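Long-range contacts in nisin biosynthesis protein NisC (Lactococcus lactis subsp. lactis, PDB 2G0D), which is the zinc-containing cyclase of nisin biosynthesis, which closes the thioether rings of the lantibiotic: residues Q249-D254 with R314-D319; I284-L289 with I331-L336; Y288-L293 with L400-F405; K303-L308 with L341-F346. One frame throughout, in Å; residues are numbered along the deposited sequence.

Contact 1: Q249-D254 with R314-D319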
# COMPACT_ATOMS: atom_id res chain seq x y z
N GLN A 249 -21.03 -10.06 -9.75
CA GLN A 249 -20.14 -10.97 -9.03
C GLN A 249 -18.72 -10.41 -9.04
O GLN A 249 -18.28 -9.82 -10.04
CB GLN A 249 -20.19 -12.37 -9.66
CG GLN A 249 -19.37 -13.40 -8.91
CD GLN A 249 -19.63 -14.82 -9.40
OE1 GLN A 249 -20.03 -15.04 -10.54
NE2 GLN A 249 -19.37 -15.79 -8.52
N PHE A 250 -18.03 -10.57 -7.92
CA PHE A 250 -16.64 -10.13 -7.71
C PHE A 250 -16.49 -8.61 -7.58
O PHE A 250 -15.40 -8.07 -7.76
CB PHE A 250 -15.67 -10.68 -8.77
CG PHE A 250 -15.79 -12.16 -8.99
CD1 PHE A 250 -15.56 -13.06 -7.96
CD2 PHE A 250 -16.13 -12.67 -10.24
CE1 PHE A 250 -15.68 -14.44 -8.18
CE2 PHE A 250 -16.25 -14.05 -10.46
CZ PHE A 250 -16.02 -14.92 -9.42
N LEU A 251 -17.59 -7.94 -7.24
CA LEU A 251 -17.59 -6.48 -7.03
C LEU A 251 -18.06 -6.12 -5.62
O LEU A 251 -18.85 -6.84 -5.01
CB LEU A 251 -18.43 -5.76 -8.09
CG LEU A 251 -17.78 -5.61 -9.48
CD1 LEU A 251 -18.79 -5.24 -10.52
CD2 LEU A 251 -16.56 -4.62 -9.47
N TRP A 252 -17.53 -5.01 -5.11
CA TRP A 252 -17.85 -4.52 -3.79
C TRP A 252 -17.95 -3.01 -3.88
O TRP A 252 -17.14 -2.36 -4.59
CB TRP A 252 -16.74 -4.87 -2.79
CG TRP A 252 -16.73 -6.30 -2.32
CD1 TRP A 252 -17.30 -6.78 -1.18
CD2 TRP A 252 -16.07 -7.43 -2.94
NE1 TRP A 252 -17.07 -8.14 -1.05
CE2 TRP A 252 -16.32 -8.56 -2.11
CE3 TRP A 252 -15.30 -7.60 -4.09
CZ2 TRP A 252 -15.83 -9.84 -2.41
CZ3 TRP A 252 -14.81 -8.87 -4.40
CH2 TRP A 252 -15.10 -9.98 -3.57
N LYS A 253 -18.92 -2.44 -3.19
CA LYS A 253 -18.99 -0.99 -3.01
C LYS A 253 -17.81 -0.52 -2.16
O LYS A 253 -17.24 -1.30 -1.38
CB LYS A 253 -20.29 -0.59 -2.33
CG LYS A 253 -21.56 -1.01 -3.06
CD LYS A 253 -22.76 -0.93 -2.14
CE LYS A 253 -23.09 0.48 -1.70
NZ LYS A 253 -24.02 0.44 -0.54
N ASP A 254 -17.46 0.76 -2.30
CA ASP A 254 -16.34 1.36 -1.57
C ASP A 254 -16.64 1.43 -0.08
O ASP A 254 -15.72 1.42 0.74
CB ASP A 254 -16.09 2.80 -2.05
CG ASP A 254 -15.35 2.88 -3.38
OD1 ASP A 254 -15.09 1.84 -4.03
OD2 ASP A 254 -15.04 4.03 -3.77
N ARG A 314 -12.24 -6.69 -16.88
CA ARG A 314 -13.20 -5.56 -16.82
C ARG A 314 -12.55 -4.16 -16.85
O ARG A 314 -12.95 -3.30 -17.63
CB ARG A 314 -14.08 -5.72 -15.57
CG ARG A 314 -15.23 -4.71 -15.40
CD ARG A 314 -16.01 -4.96 -14.11
NE ARG A 314 -15.09 -5.14 -12.98
CZ ARG A 314 -14.95 -6.28 -12.29
NH1 ARG A 314 -15.69 -7.36 -12.55
NH2 ARG A 314 -14.08 -6.32 -11.32
N LYS A 315 -11.55 -3.94 -15.99
CA LYS A 315 -10.82 -2.67 -15.87
C LYS A 315 -11.76 -1.48 -15.63
O LYS A 315 -11.62 -0.43 -16.22
CB LYS A 315 -9.91 -2.39 -17.09
CG LYS A 315 -9.08 -3.57 -17.57
CD LYS A 315 -8.02 -3.12 -18.54
CE LYS A 315 -8.04 -3.91 -19.80
NZ LYS A 315 -7.81 -5.35 -19.61
N LEU A 316 -12.70 -1.67 -14.72
CA LEU A 316 -13.69 -0.65 -14.41
C LEU A 316 -13.04 0.64 -13.90
O LEU A 316 -12.22 0.61 -12.97
CB LEU A 316 -14.66 -1.22 -13.39
CG LEU A 316 -15.99 -0.54 -13.13
CD1 LEU A 316 -16.89 -0.53 -14.38
CD2 LEU A 316 -16.64 -1.22 -11.93
N GLY A 317 -13.38 1.75 -14.54
CA GLY A 317 -12.84 3.08 -14.22
C GLY A 317 -11.37 3.34 -14.54
O GLY A 317 -10.80 4.36 -14.10
N ILE A 318 -10.71 2.45 -15.29
CA ILE A 318 -9.28 2.67 -15.50
C ILE A 318 -9.13 3.74 -16.59
O ILE A 318 -9.62 3.53 -17.70
CB ILE A 318 -8.49 1.36 -15.85
CG1 ILE A 318 -8.32 0.43 -14.64
CG2 ILE A 318 -7.10 1.69 -16.48
CD1 ILE A 318 -7.30 0.88 -13.58
N ASP A 319 -8.47 4.86 -16.26
CA ASP A 319 -8.14 5.89 -17.25
C ASP A 319 -6.69 6.37 -17.25
O ASP A 319 -6.38 7.38 -17.86
CB ASP A 319 -9.08 7.09 -17.13
CG ASP A 319 -9.06 7.73 -15.75
OD1 ASP A 319 -8.16 7.42 -14.93
OD2 ASP A 319 -9.97 8.53 -15.49
O HOH W 1 -13.05 -8.09 -9.36
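Leu251 has CG anti to its own carbonyl carbon (chi1 -76°) and Arg314 has CG anti to its backbone N (chi1 -174°), and the two side chains converge and cross obliquely. The arginine chain runs straight to CD and then bends at chi3 (47°), which turns NE out of the line of the chain. Over one face of the guanidinium lies a methyl of the leucine: Leu251 CD2 is 3.5 Å from Arg314 NH2, displaced from the middle of the group toward its rim. The same methyl also meets Leu316, CD2 of Leu251 standing 4.2 Å from CD2 of Leu316.

No direct hydrogen bond joins the segments; a water does so instead. It donates to Phe250 O at 2.8 Å and accepts from Arg314 NH2, likewise at 2.8 Å, lying in the guanidinium plane at its edge. Arg314 NH2 also forms a salt bridge with Asp275, and NH1 is hydrogen-bonded to Ser310 OG, so several polar partners hold the planar group while Leu251 covers part of one face.

Arg314 closes helix 298-314, and Lys315, with positive phi, begins a type II turn that ends at Ile318. The contact lies at the surface, where the loop between helix 226-242 and strand 255-256 meets the end of helix 298-314 and the loop leading to helix 327-341, helices of the alpha toroid.

Contact 2: I284-L289 with I331-L336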
# COMPACT_ATOMS: atom_id res chain seq x y z
N ILE A 284 -8.85 -5.79 -3.12
CA ILE A 284 -9.61 -6.77 -2.34
C ILE A 284 -9.10 -8.20 -2.60
O ILE A 284 -9.08 -9.01 -1.67
CB ILE A 284 -11.14 -6.61 -2.60
CG1 ILE A 284 -11.67 -5.31 -1.96
CG2 ILE A 284 -11.93 -7.85 -2.12
CD1 ILE A 284 -12.94 -4.79 -2.59
N SER A 285 -8.66 -8.50 -3.82
CA SER A 285 -8.14 -9.85 -4.12
C SER A 285 -6.93 -10.21 -3.27
O SER A 285 -6.69 -11.38 -3.00
CB SER A 285 -7.79 -10.02 -5.61
OG SER A 285 -6.60 -9.32 -5.99
N LEU A 286 -6.16 -9.20 -2.85
CA LEU A 286 -5.01 -9.41 -1.95
C LEU A 286 -5.46 -9.95 -0.58
O LEU A 286 -4.84 -10.87 -0.02
CB LEU A 286 -4.17 -8.12 -1.81
CG LEU A 286 -3.43 -7.65 -3.08
CD1 LEU A 286 -2.77 -6.25 -2.90
CD2 LEU A 286 -2.41 -8.66 -3.45
N LEU A 287 -6.53 -9.40 -0.03
CA LEU A 287 -7.11 -9.94 1.21
C LEU A 287 -7.38 -11.45 1.09
O LEU A 287 -7.03 -12.20 1.98
CB LEU A 287 -8.42 -9.20 1.58
CG LEU A 287 -9.20 -9.80 2.76
CD1 LEU A 287 -8.43 -9.66 4.10
CD2 LEU A 287 -10.58 -9.16 2.88
N TYR A 288 -7.98 -11.88 -0.01
CA TYR A 288 -8.40 -13.26 -0.13
C TYR A 288 -7.16 -14.15 -0.34
O TYR A 288 -7.08 -15.28 0.16
CB TYR A 288 -9.38 -13.42 -1.29
CG TYR A 288 -10.83 -13.04 -0.97
CD1 TYR A 288 -11.76 -14.04 -0.64
CD2 TYR A 288 -11.27 -11.71 -0.99
CE1 TYR A 288 -13.10 -13.73 -0.33
CE2 TYR A 288 -12.62 -11.39 -0.69
CZ TYR A 288 -13.52 -12.41 -0.38
OH TYR A 288 -14.85 -12.14 -0.08
N LEU A 289 -6.19 -13.61 -1.07
CA LEU A 289 -4.97 -14.31 -1.37
C LEU A 289 -4.24 -14.55 -0.05
O LEU A 289 -3.96 -15.70 0.31
CB LEU A 289 -4.12 -13.45 -2.35
CG LEU A 289 -2.74 -14.01 -2.65
CD1 LEU A 289 -2.93 -15.42 -3.27
CD2 LEU A 289 -1.93 -13.10 -3.56
N ILE A 331 -1.53 -4.41 -12.81
CA ILE A 331 -0.47 -5.23 -13.34
C ILE A 331 0.49 -5.75 -12.25
O ILE A 331 0.84 -6.93 -12.22
CB ILE A 331 0.26 -4.46 -14.51
CG1 ILE A 331 -0.66 -4.37 -15.74
CG2 ILE A 331 1.59 -5.12 -14.92
CD1 ILE A 331 -1.01 -5.74 -16.43
N GLU A 332 0.89 -4.88 -11.34
CA GLU A 332 1.81 -5.29 -10.29
C GLU A 332 1.22 -6.30 -9.31
O GLU A 332 1.95 -7.15 -8.74
CB GLU A 332 2.37 -4.07 -9.53
CG GLU A 332 3.57 -4.48 -8.67
CD GLU A 332 4.83 -4.79 -9.50
OE1 GLU A 332 4.88 -4.35 -10.67
OE2 GLU A 332 5.77 -5.45 -8.98
N ILE A 333 -0.08 -6.16 -9.06
CA ILE A 333 -0.82 -7.17 -8.31
C ILE A 333 -0.83 -8.53 -9.02
O ILE A 333 -0.60 -9.56 -8.37
CB ILE A 333 -2.25 -6.70 -8.01
CG1 ILE A 333 -2.22 -5.46 -7.11
CG2 ILE A 333 -3.04 -7.83 -7.34
CD1 ILE A 333 -3.49 -4.59 -7.20
N CYS A 334 -1.09 -8.55 -10.34
CA CYS A 334 -1.01 -9.79 -11.12
C CYS A 334 0.39 -10.41 -11.03
O CYS A 334 0.54 -11.63 -10.98
CB CYS A 334 -1.31 -9.55 -12.60
SG CYS A 334 -2.99 -8.97 -12.94
N SER A 335 1.40 -9.57 -11.05
CA SER A 335 2.76 -10.06 -11.03
C SER A 335 3.05 -10.71 -9.65
O SER A 335 3.77 -11.73 -9.56
CB SER A 335 3.71 -8.91 -11.33
OG SER A 335 5.04 -9.37 -11.36
N LEU A 336 2.48 -10.13 -8.60
CA LEU A 336 2.56 -10.73 -7.28
C LEU A 336 1.82 -12.07 -7.18
O LEU A 336 2.40 -13.04 -6.67
CB LEU A 336 2.13 -9.77 -6.15
CG LEU A 336 2.16 -10.63 -4.89
CD1 LEU A 336 3.50 -10.56 -4.14
CD2 LEU A 336 0.99 -10.39 -3.99
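Segments 284-289 and 331-336 are both helical and run nearly parallel, their axes 14° apart in direction and 11.2 Å apart at closest approach. Leu286 and Ile333 mark the nearest point of the two backbones, with their CA atoms separated by 7.9 Å. At this spacing the helices meet through the ends of their side chains, without a hydrogen bond between them.

Methyl groups carry the interface. Leu286 CD2 touches two partners of the other helix, 4.0 Å from Ile333 CG2 and 3.9 Å from Leu336 CD2. One turn further on, Leu289 sends its own CD2 to within 4.0 Å of Leu336 CD2, which is therefore shared by two leucines of helix 281-294. With CG anti to the backbone N (chi1 175°), Leu336 extends from its helix toward this pair, and each of the three leucine and isoleucine pairings is an oblique crossing. Ser285 borders the patch: its OG is 4.1 Å from Ile333 CG2 but bonds to Pro282 O in its own helix, which satisfies a buried hydroxyl beside an apolar neighbour.

All five touching residues are buried. Helix 298-314 lies between these two helices in the chain and contributes Leu308 against Ser285. Near-parallel helices separated in sequence by a connecting helix are characteristic of the alpha toroid, the fold of the LanC-like cyclases to which this protein belongs.

Contact 3: Y288-L293 with L400-F405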
# COMPACT_ATOMS: atom_id res chain seq x y z
N TYR A 288 -7.98 -11.88 -0.01
CA TYR A 288 -8.40 -13.26 -0.13
C TYR A 288 -7.16 -14.15 -0.34
O TYR A 288 -7.08 -15.28 0.16
CB TYR A 288 -9.38 -13.42 -1.29
CG TYR A 288 -10.83 -13.04 -0.97
CD1 TYR A 288 -11.76 -14.04 -0.64
CD2 TYR A 288 -11.27 -11.71 -0.99
CE1 TYR A 288 -13.10 -13.73 -0.33
CE2 TYR A 288 -12.62 -11.39 -0.69
CZ TYR A 288 -13.52 -12.41 -0.38
OH TYR A 288 -14.85 -12.14 -0.08
N LEU A 289 -6.19 -13.61 -1.07
CA LEU A 289 -4.97 -14.31 -1.37
C LEU A 289 -4.24 -14.55 -0.05
O LEU A 289 -3.96 -15.70 0.31
CB LEU A 289 -4.12 -13.45 -2.35
CG LEU A 289 -2.74 -14.01 -2.65
CD1 LEU A 289 -2.93 -15.42 -3.27
CD2 LEU A 289 -1.93 -13.10 -3.56
N TYR A 290 -3.93 -13.45 0.65
CA TYR A 290 -3.19 -13.48 1.89
C TYR A 290 -3.93 -14.22 3.00
O TYR A 290 -3.33 -15.02 3.73
CB TYR A 290 -2.82 -12.07 2.34
CG TYR A 290 -1.87 -11.32 1.39
CD1 TYR A 290 -0.90 -12.00 0.62
CD2 TYR A 290 -1.91 -9.94 1.31
CE1 TYR A 290 -0.02 -11.30 -0.22
CE2 TYR A 290 -1.05 -9.23 0.47
CZ TYR A 290 -0.11 -9.91 -0.28
OH TYR A 290 0.72 -9.19 -1.11
N GLY A 291 -5.23 -13.95 3.15
CA GLY A 291 -6.10 -14.71 4.09
C GLY A 291 -6.08 -16.20 3.80
O GLY A 291 -5.87 -17.03 4.71
N GLY A 292 -6.25 -16.54 2.53
CA GLY A 292 -6.24 -17.93 2.07
C GLY A 292 -4.93 -18.66 2.34
O GLY A 292 -4.94 -19.83 2.75
N LEU A 293 -3.81 -17.99 2.08
CA LEU A 293 -2.50 -18.57 2.37
C LEU A 293 -2.25 -18.61 3.88
O LEU A 293 -1.77 -19.63 4.37
CB LEU A 293 -1.35 -17.86 1.63
CG LEU A 293 -1.44 -17.86 0.09
CD1 LEU A 293 -0.43 -16.84 -0.52
CD2 LEU A 293 -1.27 -19.25 -0.53
N LEU A 400 1.59 -3.41 -0.11
CA LEU A 400 1.21 -4.70 0.52
C LEU A 400 1.34 -5.85 -0.45
O LEU A 400 0.51 -6.77 -0.48
CB LEU A 400 -0.22 -4.69 1.12
CG LEU A 400 -0.67 -3.54 2.05
CD1 LEU A 400 -2.09 -3.83 2.59
CD2 LEU A 400 0.33 -3.22 3.19
N LEU A 401 2.41 -5.81 -1.23
CA LEU A 401 2.74 -6.91 -2.13
C LEU A 401 3.91 -7.59 -1.48
O LEU A 401 5.02 -7.04 -1.45
CB LEU A 401 3.07 -6.39 -3.53
CG LEU A 401 1.95 -5.58 -4.15
CD1 LEU A 401 2.35 -4.99 -5.55
CD2 LEU A 401 0.59 -6.36 -4.22
N PHE A 402 3.65 -8.76 -0.90
CA PHE A 402 4.57 -9.41 0.03
C PHE A 402 5.23 -10.62 -0.65
O PHE A 402 4.69 -11.74 -0.62
CB PHE A 402 3.78 -9.85 1.27
CG PHE A 402 3.10 -8.71 2.02
CD1 PHE A 402 3.84 -7.58 2.43
CD2 PHE A 402 1.75 -8.82 2.40
CE1 PHE A 402 3.23 -6.53 3.15
CE2 PHE A 402 1.12 -7.78 3.11
CZ PHE A 402 1.88 -6.64 3.53
N ASP A 403 6.40 -10.37 -1.27
CA ASP A 403 7.17 -11.37 -2.01
C ASP A 403 7.66 -12.48 -1.11
O ASP A 403 7.91 -13.59 -1.59
CB ASP A 403 8.40 -10.76 -2.70
CG ASP A 403 8.05 -9.91 -3.92
OD1 ASP A 403 6.84 -9.77 -4.28
OD2 ASP A 403 9.02 -9.35 -4.51
N ASP A 404 7.77 -12.18 0.19
CA ASP A 404 8.22 -13.14 1.22
C ASP A 404 7.10 -13.87 1.95
O ASP A 404 7.37 -14.59 2.93
CB ASP A 404 9.09 -12.42 2.26
CG ASP A 404 8.31 -11.34 3.04
OD1 ASP A 404 7.31 -10.79 2.52
OD2 ASP A 404 8.72 -11.03 4.18
N PHE A 405 5.87 -13.72 1.47
CA PHE A 405 4.71 -14.24 2.15
C PHE A 405 4.82 -15.75 2.44
O PHE A 405 4.25 -16.24 3.41
CB PHE A 405 3.41 -13.95 1.35
CG PHE A 405 2.17 -13.95 2.21
CD1 PHE A 405 1.74 -12.77 2.84
CD2 PHE A 405 1.44 -15.12 2.43
CE1 PHE A 405 0.60 -12.76 3.69
CE2 PHE A 405 0.31 -15.11 3.27
CZ PHE A 405 -0.10 -13.93 3.91
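The hydroxyl of Tyr290 is gripped by two backbone groups of segment 400-405, donating to one and accepting from the other. Its OH gives a hydrogen bond of 2.5 Å to Leu400 O, with the oxygen of Leu400 lying at the edge of the tyrosine ring, near its plane. In return, Phe402 N donates to Tyr290 OH over 3.0 Å, with an N-H...O angle of 149°. Together they tie a buried phenol to the polypeptide backbone and hold the end of the side chain in place.

Two phenylalanines complete an aromatic cluster about Tyr290, which joins helix 281-294 of the alpha toroid to the C-terminal loop following helix 376-387. Phe405 makes an offset stack with Tyr290, the centroids 4.6 Å apart and the planes inclined by 17°. Phe402 instead brings CD2 over a tyrosine face, toward the rim, 3.4 Å from Tyr290 CE2; these rings are oblique to each other. In Phe405, chi1 of -157° sets CG anti to the backbone N, and at the far end of the ring CE2 also touches Leu293 CB at 3.6 Å. Beyond the cluster, helix 208-221 adds Tyr217, whose ring stacks with that of Phe402.

Contact 4: K303-L308 with L341-F346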
# COMPACT_ATOMS: atom_id res chain seq x y z
N LYS A 303 -10.60 -18.11 -4.90
CA LYS A 303 -11.46 -16.94 -5.11
C LYS A 303 -10.62 -15.72 -5.44
O LYS A 303 -10.96 -14.98 -6.36
CB LYS A 303 -12.32 -16.62 -3.90
CG LYS A 303 -13.41 -15.61 -4.24
CD LYS A 303 -14.56 -15.63 -3.25
CE LYS A 303 -15.58 -14.57 -3.62
NZ LYS A 303 -16.87 -14.74 -2.95
N ALA A 304 -9.52 -15.53 -4.70
CA ALA A 304 -8.62 -14.40 -4.97
C ALA A 304 -8.32 -14.29 -6.47
O ALA A 304 -8.40 -13.21 -7.03
CB ALA A 304 -7.33 -14.50 -4.14
N GLU A 305 -8.00 -15.41 -7.11
CA GLU A 305 -7.66 -15.39 -8.52
C GLU A 305 -8.83 -15.00 -9.40
O GLU A 305 -8.67 -14.26 -10.37
CB GLU A 305 -7.16 -16.75 -8.96
CG GLU A 305 -5.80 -17.06 -8.45
CD GLU A 305 -5.14 -18.09 -9.31
OE1 GLU A 305 -4.66 -17.73 -10.42
OE2 GLU A 305 -5.11 -19.26 -8.87
N LYS A 306 -10.00 -15.53 -9.07
CA LYS A 306 -11.21 -15.26 -9.82
C LYS A 306 -11.55 -13.77 -9.73
O LYS A 306 -11.88 -13.16 -10.74
CB LYS A 306 -12.38 -16.14 -9.31
CG LYS A 306 -12.24 -17.64 -9.63
CD LYS A 306 -13.56 -18.36 -9.37
CE LYS A 306 -13.44 -19.88 -9.40
NZ LYS A 306 -12.44 -20.43 -10.36
N ILE A 307 -11.45 -13.20 -8.53
CA ILE A 307 -11.69 -11.78 -8.28
C ILE A 307 -10.75 -10.90 -9.12
O ILE A 307 -11.18 -9.92 -9.73
CB ILE A 307 -11.47 -11.39 -6.79
CG1 ILE A 307 -12.50 -12.08 -5.88
CG2 ILE A 307 -11.58 -9.85 -6.60
CD1 ILE A 307 -12.16 -11.89 -4.37
N LEU A 308 -9.45 -11.23 -9.15
CA LEU A 308 -8.50 -10.39 -9.85
C LEU A 308 -8.73 -10.54 -11.36
O LEU A 308 -8.64 -9.58 -12.11
CB LEU A 308 -7.05 -10.76 -9.49
CG LEU A 308 -5.95 -9.95 -10.22
CD1 LEU A 308 -6.15 -8.44 -10.02
CD2 LEU A 308 -4.55 -10.40 -9.79
N LEU A 341 1.89 -17.93 -6.60
CA LEU A 341 1.05 -19.07 -7.00
C LEU A 341 1.56 -19.80 -8.25
O LEU A 341 1.13 -20.92 -8.54
CB LEU A 341 -0.40 -18.59 -7.21
CG LEU A 341 -1.07 -17.89 -6.01
CD1 LEU A 341 -2.57 -17.67 -6.27
CD2 LEU A 341 -0.91 -18.70 -4.75
N ASN A 342 2.47 -19.17 -8.98
CA ASN A 342 2.91 -19.70 -10.26
C ASN A 342 1.73 -19.88 -11.20
O ASN A 342 1.71 -20.79 -12.03
CB ASN A 342 3.68 -21.01 -10.09
CG ASN A 342 4.89 -20.85 -9.20
OD1 ASN A 342 5.03 -21.53 -8.18
ND2 ASN A 342 5.77 -19.92 -9.58
N THR A 343 0.75 -18.99 -11.07
CA THR A 343 -0.40 -19.00 -11.96
C THR A 343 -0.04 -18.35 -13.29
O THR A 343 0.74 -17.42 -13.32
CB THR A 343 -1.62 -18.30 -11.33
OG1 THR A 343 -2.69 -18.29 -12.28
CG2 THR A 343 -1.30 -16.84 -10.94
N LYS A 344 -0.64 -18.84 -14.38
CA LYS A 344 -0.43 -18.31 -15.72
C LYS A 344 -1.62 -17.46 -16.17
O LYS A 344 -1.60 -16.88 -17.26
CB LYS A 344 -0.19 -19.45 -16.73
CG LYS A 344 1.20 -20.10 -16.61
CD LYS A 344 1.39 -21.25 -17.60
CE LYS A 344 1.81 -20.76 -19.01
NZ LYS A 344 2.11 -21.87 -19.99
N LYS A 345 -2.63 -17.36 -15.31
CA LYS A 345 -3.87 -16.60 -15.58
C LYS A 345 -3.72 -15.15 -16.05
O LYS A 345 -4.59 -14.63 -16.74
CB LYS A 345 -4.76 -16.61 -14.34
CG LYS A 345 -5.47 -17.92 -14.12
CD LYS A 345 -6.40 -17.87 -12.91
CE LYS A 345 -6.80 -19.29 -12.51
NZ LYS A 345 -5.56 -20.15 -12.38
N PHE A 346 -2.63 -14.49 -15.66
CA PHE A 346 -2.51 -13.05 -15.91
C PHE A 346 -1.40 -12.76 -16.90
O PHE A 346 -0.95 -11.60 -17.06
CB PHE A 346 -2.31 -12.32 -14.57
CG PHE A 346 -3.30 -12.74 -13.51
CD1 PHE A 346 -4.66 -12.41 -13.64
CD2 PHE A 346 -2.91 -13.53 -12.44
CE1 PHE A 346 -5.60 -12.81 -12.69
CE2 PHE A 346 -3.85 -13.94 -11.48
CZ PHE A 346 -5.19 -13.59 -11.61
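Glu305 and Lys345 cross at about a right angle, while the side chains of Glu305 and Thr343 run past one another, pointing opposite ways; the hydroxyl of Thr343 and the ammonium of Lys345 both meet one carboxylate oxygen, Glu305 OE1. Thr343 OG1 donates to Glu305 OE1 at 2.8 Å, approaching the syn side of the carboxylate, 17° out of its plane. Lys345 NZ reaches the same OE1 at 3.2 Å, a weak hydrogen bond within a salt bridge. Its chain is bent at chi4 (51°), which carries NZ back toward the acid. The positive charge probably favours the ionised form of this largely buried glutamate.

Thr343 OG1 has a second role, accepting from Lys345 N at 3.2 Å to form an ST turn. This turn shapes the link between helix 327-341 and helix 347-355, two helices of the alpha toroid, and Phe346, the next residue, occupies the N-cap position of helix 347-355.

The apolar half of the contact is built on the Phe346 ring. Leu308 CD2 lies over one face in a CH-pi contact, 3.9 Å from the Phe346 centroid and 19° off the ring normal, whereas Lys345 CB covers the opposite face. Glu305 O is at the ring edge, near the plane, 3.8 Å from Phe346 CZ. Nearer the start of the loop, Glu305 and Leu341 meet tip to tip, with Glu305 CG 3.9 Å from Leu341 CD1.

Overall arrangement
Contacts 2, 3 and 4 form a continuous block: the centre of contact 2 is about 8 Å from those of contacts 3 and 4. Contacts 2 and 3 share Tyr288 and Leu289 on helix 281-294, and Leu286 CD1 meets Leu401 CD2 at 3.6 Å. Ala304 CB of contact 4 packs 3.4 Å from Leu289 N, joining helix 298-314 to the same helix. Contact 1, at the surface, is centred about 14 Å from contact 2; its Trp252 CH2 touches Ile307 CD1 at 3.6 Å. The zinc ion, bound by Cys278, Cys324 and His325, lies about 11 Å from the Ile333 side chain and about 13 Å from those of Leu316 and Leu400, and none of these contacts ligates it.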